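Local coordinates for putrescine aminotransferase (Halomonas elongata DSM 2581, PDB 6GWI), which probably transfers amino groups from amines such as putrescine to keto-acid acceptors, using pyridoxal-5'-phosphate as its cofactor, at residues B[252-257]-B[280-285]; B[141-146]-B[219-224]; B[108-113]-B[299-304]; B[121-126]-B[316-321]. One frame throughout, in Å; residues are numbered along the deposited sequence.

Interaction 1: B[252-257]-B[280-285]. With PLP (pyridoxal-5'-phosphate), chain D.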
# COMPACT_ATOMS: atom_id res chain seq x y z
N LEU B 252 -4.55 3.27 24.14
CA LEU B 252 -5.37 2.71 23.08
C LEU B 252 -4.97 1.27 22.80
O LEU B 252 -3.79 0.89 22.90
CB LEU B 252 -5.23 3.54 21.80
CG LEU B 252 -5.68 5.00 21.87
CD1 LEU B 252 -5.34 5.70 20.57
CD2 LEU B 252 -7.17 5.09 22.13
N LEU B 253 -5.95 0.47 22.41
CA LEU B 253 -5.73 -0.92 22.00
C LEU B 253 -5.89 -1.01 20.49
O LEU B 253 -6.95 -0.67 19.96
CB LEU B 253 -6.70 -1.86 22.70
CG LEU B 253 -6.66 -3.32 22.24
CD1 LEU B 253 -5.30 -3.94 22.48
CD2 LEU B 253 -7.73 -4.13 22.95
N VAL B 254 -4.84 -1.48 19.82
CA VAL B 254 -4.88 -1.76 18.39
C VAL B 254 -4.80 -3.27 18.23
O VAL B 254 -3.77 -3.88 18.54
CB VAL B 254 -3.75 -1.06 17.62
CG1 VAL B 254 -3.87 -1.36 16.13
CG2 VAL B 254 -3.77 0.43 17.89
N ALA B 255 -5.87 -3.88 17.74
CA ALA B 255 -5.90 -5.30 17.41
C ALA B 255 -5.67 -5.43 15.91
O ALA B 255 -6.53 -5.03 15.11
CB ALA B 255 -7.22 -5.93 17.83
N ASP B 256 -4.51 -5.96 15.52
CA ASP B 256 -4.19 -6.14 14.10
C ASP B 256 -4.92 -7.38 13.60
O ASP B 256 -4.52 -8.51 13.91
CB ASP B 256 -2.68 -6.26 13.90
CG ASP B 256 -2.29 -6.27 12.42
OD1 ASP B 256 -3.14 -6.60 11.57
OD2 ASP B 256 -1.11 -5.96 12.11
N GLU B 257 -5.98 -7.16 12.82
CA GLU B 257 -6.87 -8.22 12.36
C GLU B 257 -6.60 -8.62 10.91
O GLU B 257 -7.48 -9.20 10.26
CB GLU B 257 -8.32 -7.79 12.51
CG GLU B 257 -8.77 -7.57 13.94
CD GLU B 257 -9.12 -8.87 14.63
OE1 GLU B 257 -9.04 -9.94 13.99
OE2 GLU B 257 -9.49 -8.82 15.82
N LEU B 280 -8.77 0.57 17.46
CA LEU B 280 -8.49 0.53 16.04
C LEU B 280 -8.22 -0.91 15.63
O LEU B 280 -7.66 -1.69 16.39
CB LEU B 280 -7.29 1.42 15.68
CG LEU B 280 -7.36 2.88 16.12
CD1 LEU B 280 -5.98 3.51 16.08
CD2 LEU B 280 -8.32 3.66 15.23
N MET B 281 -8.62 -1.25 14.39
CA MET B 281 -8.42 -2.59 13.86
C MET B 281 -8.02 -2.49 12.39
O MET B 281 -8.86 -2.22 11.53
CB MET B 281 -9.67 -3.45 14.01
CG MET B 281 -10.05 -3.81 15.44
SD MET B 281 -11.39 -5.03 15.54
CE MET B 281 -12.65 -4.23 14.55
N PRO B 282 -6.74 -2.68 12.08
CA PRO B 282 -6.35 -2.80 10.67
C PRO B 282 -6.80 -4.13 10.09
O PRO B 282 -6.89 -5.15 10.79
CB PRO B 282 -4.82 -2.68 10.69
CG PRO B 282 -4.42 -3.03 12.08
CD PRO B 282 -5.57 -2.67 12.98
N ILE B 283 -7.13 -4.11 8.80
CA ILE B 283 -7.67 -5.28 8.11
C ILE B 283 -7.17 -5.29 6.68
O ILE B 283 -6.82 -4.26 6.11
CB ILE B 283 -9.22 -5.30 8.14
CG1 ILE B 283 -9.76 -3.97 7.61
CG2 ILE B 283 -9.72 -5.59 9.55
CD1 ILE B 283 -11.27 -3.96 7.44
N ALA B 284 -7.15 -6.49 6.09
CA ALA B 284 -6.84 -6.71 4.68
C ALA B 284 -7.01 -8.20 4.39
O ALA B 284 -7.88 -8.85 4.97
CB ALA B 284 -5.43 -6.23 4.34
N LYS B 285 -6.17 -8.74 3.51
CA LYS B 285 -6.14 -10.18 3.23
C LYS B 285 -7.54 -10.75 3.00
O LYS B 285 -8.10 -10.60 1.91
CB LYS B 285 -5.41 -10.92 4.35
CG LYS B 285 -3.89 -10.71 4.30
CD LYS B 285 -3.13 -11.57 5.31
CE LYS B 285 -1.60 -11.49 5.13
NZ LYS B 285 -0.94 -10.39 5.92
N1 PLP D . -0.52 -7.29 9.76
C2 PLP D . -0.56 -8.66 9.85
C2A PLP D . -0.99 -9.32 11.14
C3 PLP D . -0.20 -9.44 8.75
O3 PLP D . -0.24 -10.80 8.86
C4 PLP D . 0.19 -8.84 7.55
C4A PLP D . -0.07 -9.60 6.27
C5 PLP D . 0.23 -7.44 7.48
C6 PLP D . -0.13 -6.68 8.58
C5A PLP D . 0.65 -6.73 6.21
O4P PLP D . -0.36 -6.74 5.23
P PLP D . 0.06 -6.42 3.71
O1P PLP D . 0.69 -5.04 3.64
O2P PLP D . -1.17 -6.49 2.83
O3P PLP D . 1.07 -7.44 3.25
O HOH W 1 -8.41 -8.62 7.86
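Val-254 meets Leu-280 at a single backbone bridge, their CA atoms 4.9 Å apart, where strand 252-255 and strand 280-283 run in the same direction with axes 19° apart. Ala-255 N donates to Leu-280 O at 3.1 Å, nearly along the C=O axis, and Glu-257 N to Pro-282 O at 3.0 Å. The bond from Leu-280 N to Leu-253 O is weak. Between the two stronger bonds the register would ask Pro-282 N for a proton it lacks; its CD instead lies 3.3 Å from Ala-255 O, so the amide bond expected there is missing, and Met-281 CA also meets that oxygen in a CA-H...O contact.

Side chains alternate between two faces. On one, Pro-282 crosses Val-254 at about a right angle (CD to CG1 3.8 Å), and its CG comes up against Asp-256 CA; Val-124 and Asn-121 of helix 117-134 cover this side. On the opposite face Glu-257 and Met-281 lie side by side pointing the same way, CG to SD 4.0 Å, while the amides of Gly-270 and Ser-271 hold the carboxylate.

Beyond the strands both segments turn to the cofactor. Asp-256, its CG anti to the backbone N (chi1 -173°), brings OD2 to 2.8 Å from PLP N1; His-151 and Asn-121 hydrogen-bond that same oxygen, and Val-258 N donates to OD1. Lys-285 is extended to CE, then bends (chi4 89°), and its NZ is bonded covalently to PLP C4A. An aspartate facing the pyridine nitrogen and a lysine joined to C4A as the internal aldimine are the hallmark of the fold-type I aminotransferase active site.

Interaction 2: B[141-146]-B[219-224]. With PLP (pyridoxal-5'-phosphate), chain D.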
# COMPACT_ATOMS: atom_id res chain seq x y z
N GLN B 141 3.16 9.19 22.96
CA GLN B 141 3.58 8.85 21.61
C GLN B 141 3.98 7.40 21.44
O GLN B 141 3.91 6.85 20.34
CB GLN B 141 4.78 9.71 21.19
CG GLN B 141 4.60 11.19 21.32
CD GLN B 141 5.89 11.93 21.02
OE1 GLN B 141 6.02 12.57 19.98
NE2 GLN B 141 6.85 11.84 21.93
N TRP B 142 4.43 6.76 22.52
CA TRP B 142 5.04 5.44 22.41
C TRP B 142 4.01 4.37 22.07
O TRP B 142 2.90 4.36 22.62
CB TRP B 142 5.77 5.07 23.70
CG TRP B 142 7.13 5.69 23.82
CD1 TRP B 142 7.42 6.93 24.30
CD2 TRP B 142 8.38 5.09 23.47
NE1 TRP B 142 8.78 7.14 24.26
CE2 TRP B 142 9.39 6.03 23.75
CE3 TRP B 142 8.75 3.85 22.93
CZ2 TRP B 142 10.74 5.77 23.53
CZ3 TRP B 142 10.09 3.59 22.71
CH2 TRP B 142 11.07 4.55 23.01
N ILE B 143 4.38 3.48 21.15
CA ILE B 143 3.58 2.32 20.80
C ILE B 143 4.30 1.09 21.32
O ILE B 143 5.50 0.92 21.06
CB ILE B 143 3.37 2.20 19.28
CG1 ILE B 143 2.96 3.54 18.66
CG2 ILE B 143 2.34 1.11 18.96
CD1 ILE B 143 1.60 4.00 19.05
N ILE B 144 3.60 0.24 22.05
CA ILE B 144 4.15 -1.01 22.53
C ILE B 144 3.63 -2.14 21.65
O ILE B 144 2.42 -2.41 21.62
CB ILE B 144 3.82 -1.27 24.00
CG1 ILE B 144 4.37 -0.14 24.88
CG2 ILE B 144 4.38 -2.61 24.44
CD1 ILE B 144 3.82 -0.13 26.28
N GLY B 145 4.53 -2.78 20.91
CA GLY B 145 4.25 -4.03 20.25
C GLY B 145 4.93 -5.20 20.95
O GLY B 145 5.42 -5.09 22.07
N ARG B 146 4.95 -6.33 20.25
CA ARG B 146 5.54 -7.54 20.79
C ARG B 146 6.63 -8.05 19.86
O ARG B 146 6.57 -7.89 18.64
CB ARG B 146 4.49 -8.63 21.00
CG ARG B 146 3.38 -8.20 21.95
CD ARG B 146 2.35 -9.31 22.19
NE ARG B 146 1.75 -9.79 20.95
CZ ARG B 146 0.72 -10.63 20.89
NH1 ARG B 146 0.15 -11.06 22.01
NH2 ARG B 146 0.25 -11.01 19.72
N ALA B 219 -0.28 3.62 22.84
CA ALA B 219 -1.06 2.48 22.40
C ALA B 219 -0.28 1.18 22.59
O ALA B 219 0.95 1.17 22.61
CB ALA B 219 -1.48 2.62 20.93
N PHE B 220 -1.04 0.09 22.70
CA PHE B 220 -0.54 -1.27 22.63
C PHE B 220 -1.12 -1.91 21.37
O PHE B 220 -2.33 -1.84 21.13
CB PHE B 220 -0.94 -2.06 23.88
CG PHE B 220 -0.68 -3.54 23.81
CD1 PHE B 220 0.61 -4.03 23.68
CD2 PHE B 220 -1.72 -4.44 23.89
CE1 PHE B 220 0.85 -5.40 23.62
CE2 PHE B 220 -1.50 -5.80 23.84
CZ PHE B 220 -0.21 -6.28 23.70
N ILE B 221 -0.25 -2.50 20.55
CA ILE B 221 -0.65 -3.12 19.30
C ILE B 221 -0.30 -4.60 19.35
O ILE B 221 0.81 -4.96 19.77
CB ILE B 221 0.01 -2.43 18.09
CG1 ILE B 221 -0.56 -2.98 16.78
CG2 ILE B 221 1.52 -2.62 18.12
CD1 ILE B 221 -0.02 -2.30 15.51
N ALA B 222 -1.24 -5.45 18.94
CA ALA B 222 -1.00 -6.89 18.97
C ALA B 222 -1.92 -7.60 18.00
O ALA B 222 -3.07 -7.19 17.80
CB ALA B 222 -1.20 -7.44 20.39
N GLU B 223 -1.41 -8.66 17.38
CA GLU B 223 -2.26 -9.62 16.69
C GLU B 223 -2.99 -10.46 17.73
O GLU B 223 -2.35 -10.94 18.68
CB GLU B 223 -1.42 -10.53 15.78
CG GLU B 223 -0.52 -9.80 14.78
CD GLU B 223 0.60 -10.69 14.25
OE1 GLU B 223 0.32 -11.62 13.46
OE2 GLU B 223 1.76 -10.47 14.65
N PRO B 224 -4.31 -10.66 17.62
CA PRO B 224 -4.97 -11.58 18.57
C PRO B 224 -4.28 -12.93 18.62
O PRO B 224 -4.04 -13.48 19.71
CB PRO B 224 -6.40 -11.68 18.02
CG PRO B 224 -6.60 -10.40 17.27
CD PRO B 224 -5.26 -10.08 16.66
N1 PLP D . -0.52 -7.29 9.76
C2 PLP D . -0.56 -8.66 9.85
C2A PLP D . -0.99 -9.32 11.14
C3 PLP D . -0.20 -9.44 8.75
O3 PLP D . -0.24 -10.80 8.86
C4 PLP D . 0.19 -8.84 7.55
C4A PLP D . -0.07 -9.60 6.27
C5 PLP D . 0.23 -7.44 7.48
C6 PLP D . -0.13 -6.68 8.58
C5A PLP D . 0.65 -6.73 6.21
O4P PLP D . -0.36 -6.74 5.23
P PLP D . 0.06 -6.42 3.71
O1P PLP D . 0.69 -5.04 3.64
O2P PLP D . -1.17 -6.49 2.83
O3P PLP D . 1.07 -7.44 3.25
O HOH W 2 1.46 -9.27 17.75
O HOH W 3 2.51 -6.57 18.47
O HOH W 4 -1.59 -13.25 21.19
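Ile-144 sits at the centre of the pairing between strands 142-146 and 219-222 and uses both its backbone polar groups on it: its N donates to Ala-219 O at 2.9 Å (171° at the hydrogen), and its O accepts from Ile-221 N at 2.9 Å. Ala-219 N is satisfied by Trp-142 O. The next expected bond fails, because Arg-146 N lies 4.4 Å from Ile-221 O. Water 3 fills the step, accepting from Arg-146 N and donating to Ile-221 O at 2.7 Å, so both groups are satisfied although the strands splay apart.

These are neighbouring strands of the parallel sheet of the large domain, the fold-type I core of PLP enzymes. Phe-220, crossing Ile-144 at about a right angle, and Ile-144 itself face helix 194-212; Ile-143, Ala-219 and Ile-221 face helix 117-134, with Ile-143 CG2 against Ile-221 CG2.

Past the last bridge the Arg-146 side chain takes over. A bend at chi3 (-56°) lays one guanidinium face against Ala-222, whose CB sits 3.7 Å from the plane, over its centre. NH2 reaches Glu-223 O at 2.8 Å, but the angle of 117° makes this bond weak. NH2 also donates to water 2, which accepts from Glu-223 N too and donates weakly to Glu-223 OE2. NH1 is bonded to Tyr-238 OH and to water 4, which donates to Pro-224 O at 2.9 Å. The stronger partner of Glu-223 OE2 is Tyr-150 N; OE1 accepts from Gly-227 N and lies 3.5 Å from the PLP methyl C2A.

Interaction 3: B[108-113]-B[299-304]; sequences INRVFF and VGDRVA
Val-299 and Arg-110, the two residues with most surface buried by this contact (86 and 77 Å²), form a hydrogen-bonded antiparallel pair that is closed by one good bond. Val-299 N donates to Arg-110 O at 2.8 Å, straight at the hydrogen (171°) but with the donor tilted 32° from the carbonyl plane. Val-299 CB also rests 3.8 Å from that oxygen.

The Arg-110 side chain leaves the sheet on the same face as Val-299 and stays extended from CG to NE, lying alongside the first turn of helix 301-311. Its CD packs 3.7 Å from Ala-304 CB, while NH1 forms a salt bridge with Asp-301 OD1 at 3.4 Å. The guanidinium and carboxylate planes are 68° apart, so this is a one-atom approach and not a flat, two-pronged pair.

Asp-301, with the third-largest buried surface, receives a second donor. Asn-109 ND2 bonds to OD1 at 3.0 Å, on the syn lone pair, so both strand side chains converge on one oxygen. The helix begins here: Gly-300 occupies the N-cap, and its O accepts from Ala-304 N at 2.9 Å. A carboxylate in this first turn would be expected to interact favourably with the positive end of the helix dipole.

In the fold, strand 295-300 runs between 108-114 and 280-283. Helix 117-134 packs on Val-299 and Phe-112, helix 91-103 on Val-111 and Phe-113. Along the other edge of 108-113, Val-111 and Phe-112 pair in parallel with a strand of the second subunit, carrying the sheet across the dimer interface.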
# COMPACT_ATOMS: atom_id res chain seq x y z
N ILE B 108 -17.43 0.41 17.12
CA ILE B 108 -16.53 0.53 15.99
C ILE B 108 -17.41 0.74 14.77
O ILE B 108 -17.94 -0.23 14.20
CB ILE B 108 -15.62 -0.70 15.85
CG1 ILE B 108 -14.81 -0.86 17.14
CG2 ILE B 108 -14.70 -0.56 14.65
CD1 ILE B 108 -14.04 -2.15 17.26
N ASN B 109 -17.59 2.00 14.36
CA ASN B 109 -18.61 2.35 13.38
C ASN B 109 -18.07 3.08 12.15
O ASN B 109 -18.88 3.51 11.31
CB ASN B 109 -19.69 3.20 14.06
CG ASN B 109 -20.40 2.45 15.17
OD1 ASN B 109 -20.98 1.39 14.95
ND2 ASN B 109 -20.35 3.00 16.38
N ARG B 110 -16.76 3.24 12.01
CA ARG B 110 -16.21 3.94 10.85
C ARG B 110 -15.00 3.18 10.32
O ARG B 110 -14.36 2.39 11.03
CB ARG B 110 -15.82 5.38 11.18
CG ARG B 110 -17.03 6.28 11.41
CD ARG B 110 -16.66 7.53 12.18
NE ARG B 110 -17.85 8.29 12.57
CZ ARG B 110 -18.37 8.29 13.80
NH1 ARG B 110 -17.82 7.58 14.78
NH2 ARG B 110 -19.45 9.02 14.05
N VAL B 111 -14.70 3.40 9.04
CA VAL B 111 -13.57 2.76 8.39
C VAL B 111 -12.84 3.78 7.53
O VAL B 111 -13.47 4.62 6.86
CB VAL B 111 -14.01 1.54 7.55
CG1 VAL B 111 -14.92 1.96 6.40
CG2 VAL B 111 -12.78 0.80 7.02
N PHE B 112 -11.52 3.72 7.56
CA PHE B 112 -10.64 4.44 6.64
C PHE B 112 -10.01 3.39 5.72
O PHE B 112 -9.36 2.46 6.20
CB PHE B 112 -9.56 5.21 7.41
CG PHE B 112 -8.75 6.13 6.54
CD1 PHE B 112 -7.80 5.63 5.67
CD2 PHE B 112 -8.91 7.50 6.63
CE1 PHE B 112 -7.04 6.48 4.88
CE2 PHE B 112 -8.16 8.36 5.84
CZ PHE B 112 -7.22 7.84 4.97
N PHE B 113 -10.22 3.54 4.42
CA PHE B 113 -9.77 2.53 3.48
C PHE B 113 -8.32 2.75 3.07
O PHE B 113 -7.84 3.88 2.97
CB PHE B 113 -10.66 2.50 2.23
CG PHE B 113 -12.04 1.97 2.49
CD1 PHE B 113 -12.23 0.65 2.86
CD2 PHE B 113 -13.15 2.79 2.36
CE1 PHE B 113 -13.50 0.16 3.09
CE2 PHE B 113 -14.42 2.30 2.60
CZ PHE B 113 -14.59 0.99 2.96
N VAL B 299 -12.32 2.00 12.85
CA VAL B 299 -11.97 3.05 13.80
C VAL B 299 -13.06 3.09 14.87
O VAL B 299 -14.24 3.25 14.56
CB VAL B 299 -11.83 4.41 13.11
CG1 VAL B 299 -11.43 5.49 14.12
CG2 VAL B 299 -10.82 4.34 11.98
N GLY B 300 -12.64 2.96 16.13
CA GLY B 300 -13.58 3.02 17.23
C GLY B 300 -14.08 4.42 17.47
O GLY B 300 -13.47 5.42 17.09
N ASP B 301 -15.23 4.50 18.16
CA ASP B 301 -15.89 5.78 18.38
C ASP B 301 -14.99 6.76 19.12
O ASP B 301 -15.05 7.97 18.86
CB ASP B 301 -17.19 5.57 19.17
CG ASP B 301 -18.29 4.95 18.34
OD1 ASP B 301 -18.24 5.06 17.09
OD2 ASP B 301 -19.22 4.37 18.93
N ARG B 302 -14.19 6.28 20.07
CA ARG B 302 -13.36 7.19 20.85
C ARG B 302 -12.35 7.91 19.97
O ARG B 302 -12.18 9.13 20.08
CB ARG B 302 -12.69 6.44 22.01
CG ARG B 302 -11.74 7.32 22.81
CD ARG B 302 -11.40 6.73 24.17
NE ARG B 302 -12.61 6.65 24.98
CZ ARG B 302 -12.69 6.09 26.19
NH1 ARG B 302 -11.61 5.55 26.75
NH2 ARG B 302 -13.84 6.09 26.83
N VAL B 303 -11.63 7.18 19.12
CA VAL B 303 -10.67 7.83 18.23
C VAL B 303 -11.40 8.63 17.16
O VAL B 303 -11.02 9.76 16.83
CB VAL B 303 -9.71 6.80 17.62
CG1 VAL B 303 -8.83 7.45 16.53
CG2 VAL B 303 -8.84 6.18 18.70
N ALA B 304 -12.47 8.06 16.59
CA ALA B 304 -13.18 8.73 15.51
C ALA B 304 -13.72 10.08 15.95
O ALA B 304 -13.64 11.07 15.21
CB ALA B 304 -14.32 7.83 15.01

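Interaction 4: B[121-126]-B[316-321]; sequences NDTVLR and HGFTYS. With PLP (pyridoxal-5'-phosphate), chain C.
His-316 and Thr-123 mark the nearest backbone approach, 7.7 Å between CA atoms, where the irregular segment 316-321 passes helix 117-134 and then closes in a type I turn from Phe-318 to Ser-321. In this class III aminotransferase dimer the segment reaches into the other active site, so the contact joins the large-domain helix of one subunit to the cofactor of the second.

Its centre is the His-316 imidazole. With CG anti to the backbone N, the ring stretches toward the helix and is gripped at both nitrogens. NE2 donates to Thr-123 OG1 at 3.0 Å; ND1 accepts from Arg-126 NH1 at 2.9 Å, the donor only 4° out of the ring plane. Seen from the arginine the bond is less regular: it bends to 132° at the hydrogen, and the guanidinium plane stands 71° from the ring. Two edge bonds from residues almost one helical turn apart fix the ring's rotation.

Each anchor is itself held. Thr-123 OG1 also bonds to Glu-119 O within the helix, and Arg-126 ties NH1 to Phe-315 O and NH2 to Gln-169 O of the second subunit. Gly-317 N bonds to Ser-153 OG of that subunit.

The Phe-318 ring has two oxygens at its edge: CE2 lies 3.9 Å from Thr-123 OG1, and CD1 3.8 Å from O2P of the PLP bound in the second subunit's site. Its N bonds to Ser-321 OG. At the turn Thr-319 clasps the phosphate twice, N to PLP O1P at 2.8 Å and OG1 to the same oxygen, O1P, at 2.7 Å.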
# COMPACT_ATOMS: atom_id res chain seq x y z
N ASN B 121 -1.59 -0.19 8.87
CA ASN B 121 -0.85 0.04 10.10
C ASN B 121 -0.17 1.41 10.10
O ASN B 121 -0.05 2.03 11.16
CB ASN B 121 0.15 -1.09 10.34
CG ASN B 121 -0.50 -2.30 11.01
OD1 ASN B 121 -1.02 -2.20 12.13
ND2 ASN B 121 -0.48 -3.43 10.33
N ASP B 122 0.25 1.93 8.93
CA ASP B 122 0.68 3.32 8.86
C ASP B 122 -0.44 4.26 9.26
O ASP B 122 -0.22 5.26 9.96
CB ASP B 122 1.16 3.69 7.45
CG ASP B 122 2.48 3.06 7.09
OD1 ASP B 122 2.50 1.84 6.83
OD2 ASP B 122 3.50 3.79 7.07
N THR B 123 -1.66 3.99 8.77
CA THR B 123 -2.82 4.79 9.15
C THR B 123 -3.04 4.72 10.65
O THR B 123 -3.26 5.75 11.31
CB THR B 123 -4.05 4.27 8.40
OG1 THR B 123 -3.76 4.18 7.00
CG2 THR B 123 -5.25 5.17 8.62
N VAL B 124 -2.97 3.52 11.22
CA VAL B 124 -3.08 3.34 12.67
C VAL B 124 -2.09 4.25 13.39
O VAL B 124 -2.44 4.94 14.35
CB VAL B 124 -2.86 1.87 13.04
CG1 VAL B 124 -2.53 1.72 14.53
CG2 VAL B 124 -4.08 1.04 12.68
N LEU B 125 -0.83 4.22 12.96
CA LEU B 125 0.21 4.94 13.69
C LEU B 125 -0.05 6.44 13.67
O LEU B 125 0.07 7.12 14.70
CB LEU B 125 1.58 4.61 13.11
CG LEU B 125 2.81 5.19 13.82
CD1 LEU B 125 2.75 4.95 15.32
CD2 LEU B 125 4.08 4.57 13.25
N ARG B 126 -0.40 6.99 12.50
CA ARG B 126 -0.67 8.42 12.42
C ARG B 126 -1.94 8.78 13.16
O ARG B 126 -2.01 9.84 13.81
CB ARG B 126 -0.75 8.87 10.96
CG ARG B 126 0.56 8.79 10.21
CD ARG B 126 0.46 9.45 8.84
NE ARG B 126 0.43 10.91 8.92
CZ ARG B 126 0.07 11.72 7.92
NH1 ARG B 126 -0.31 11.20 6.76
NH2 ARG B 126 0.07 13.03 8.09
N HIS B 316 -3.96 12.71 5.18
CA HIS B 316 -3.56 11.31 5.11
C HIS B 316 -4.46 10.60 4.11
O HIS B 316 -5.65 10.90 4.02
CB HIS B 316 -3.67 10.64 6.48
CG HIS B 316 -3.27 9.20 6.47
ND1 HIS B 316 -1.95 8.80 6.46
CD2 HIS B 316 -4.01 8.07 6.43
CE1 HIS B 316 -1.89 7.48 6.43
NE2 HIS B 316 -3.13 7.01 6.41
N GLY B 317 -3.88 9.67 3.36
CA GLY B 317 -4.67 8.81 2.51
C GLY B 317 -3.91 8.43 1.25
O GLY B 317 -2.82 8.93 0.97
N PHE B 318 -4.52 7.52 0.49
CA PHE B 318 -3.87 6.91 -0.66
C PHE B 318 -4.75 7.01 -1.90
O PHE B 318 -5.98 6.89 -1.81
CB PHE B 318 -3.53 5.45 -0.35
CG PHE B 318 -2.78 5.27 0.94
CD1 PHE B 318 -1.40 5.40 0.98
CD2 PHE B 318 -3.46 5.02 2.12
CE1 PHE B 318 -0.71 5.26 2.18
CE2 PHE B 318 -2.77 4.89 3.32
CZ PHE B 318 -1.40 5.00 3.34
N THR B 319 -4.10 7.21 -3.04
CA THR B 319 -4.77 7.30 -4.33
C THR B 319 -5.83 6.21 -4.48
O THR B 319 -6.95 6.47 -4.93
CB THR B 319 -3.74 7.21 -5.46
OG1 THR B 319 -2.84 8.33 -5.40
CG2 THR B 319 -4.41 7.20 -6.82
N TYR B 320 -5.48 4.98 -4.10
CA TYR B 320 -6.37 3.84 -4.28
C TYR B 320 -7.17 3.51 -3.03
O TYR B 320 -7.77 2.43 -2.95
CB TYR B 320 -5.55 2.63 -4.75
CG TYR B 320 -4.93 2.85 -6.13
CD1 TYR B 320 -5.65 3.44 -7.15
CD2 TYR B 320 -3.61 2.47 -6.39
CE1 TYR B 320 -5.09 3.64 -8.41
CE2 TYR B 320 -3.04 2.67 -7.64
CZ TYR B 320 -3.79 3.26 -8.65
OH TYR B 320 -3.25 3.46 -9.89
N SER B 321 -7.21 4.42 -2.05
CA SER B 321 -8.12 4.27 -0.92
C SER B 321 -9.55 4.16 -1.43
O SER B 321 -10.02 5.03 -2.17
CB SER B 321 -8.00 5.46 0.03
OG SER B 321 -6.75 5.48 0.69
N1 PLP C . 4.65 10.01 -5.16
C2 PLP C . 4.04 10.96 -5.95
C2A PLP C . 4.89 11.89 -6.77
C3 PLP C . 2.65 11.05 -5.98
O3 PLP C . 2.05 12.01 -6.77
C4 PLP C . 1.86 10.18 -5.21
C4A PLP C . 0.44 9.92 -5.63
C5 PLP C . 2.50 9.23 -4.42
C6 PLP C . 3.89 9.15 -4.40
C5A PLP C . 1.70 8.28 -3.57
O4P PLP C . 1.07 7.27 -4.32
P PLP C . -0.17 6.48 -3.66
O1P PLP C . -1.29 7.46 -3.42
O2P PLP C . 0.28 5.87 -2.35
O3P PLP C . -0.63 5.40 -4.62

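Interactions 1 and 2 lie in the buried core and share the parallel sheet: strands 217-222 and 252-255 are neighbours, probably hydrogen-bonded through Val-254 N and Phe-220 O, and both contacts end at the same PLP. Interaction 3 is partly exposed and farther out; its strand 295-300 neighbours strand 280-283 of interaction 1. It adds a salt bridge to a single good backbone bond, whereas the core pairs rest on strand bonds and apolar packing before reaching polar groups at the PLP end. Interaction 4 is buried at the subunit interface: its helix touches one PLP through Asn-121 and its loop binds the other, meeting interaction 3 where Phe-112 packs on His-316.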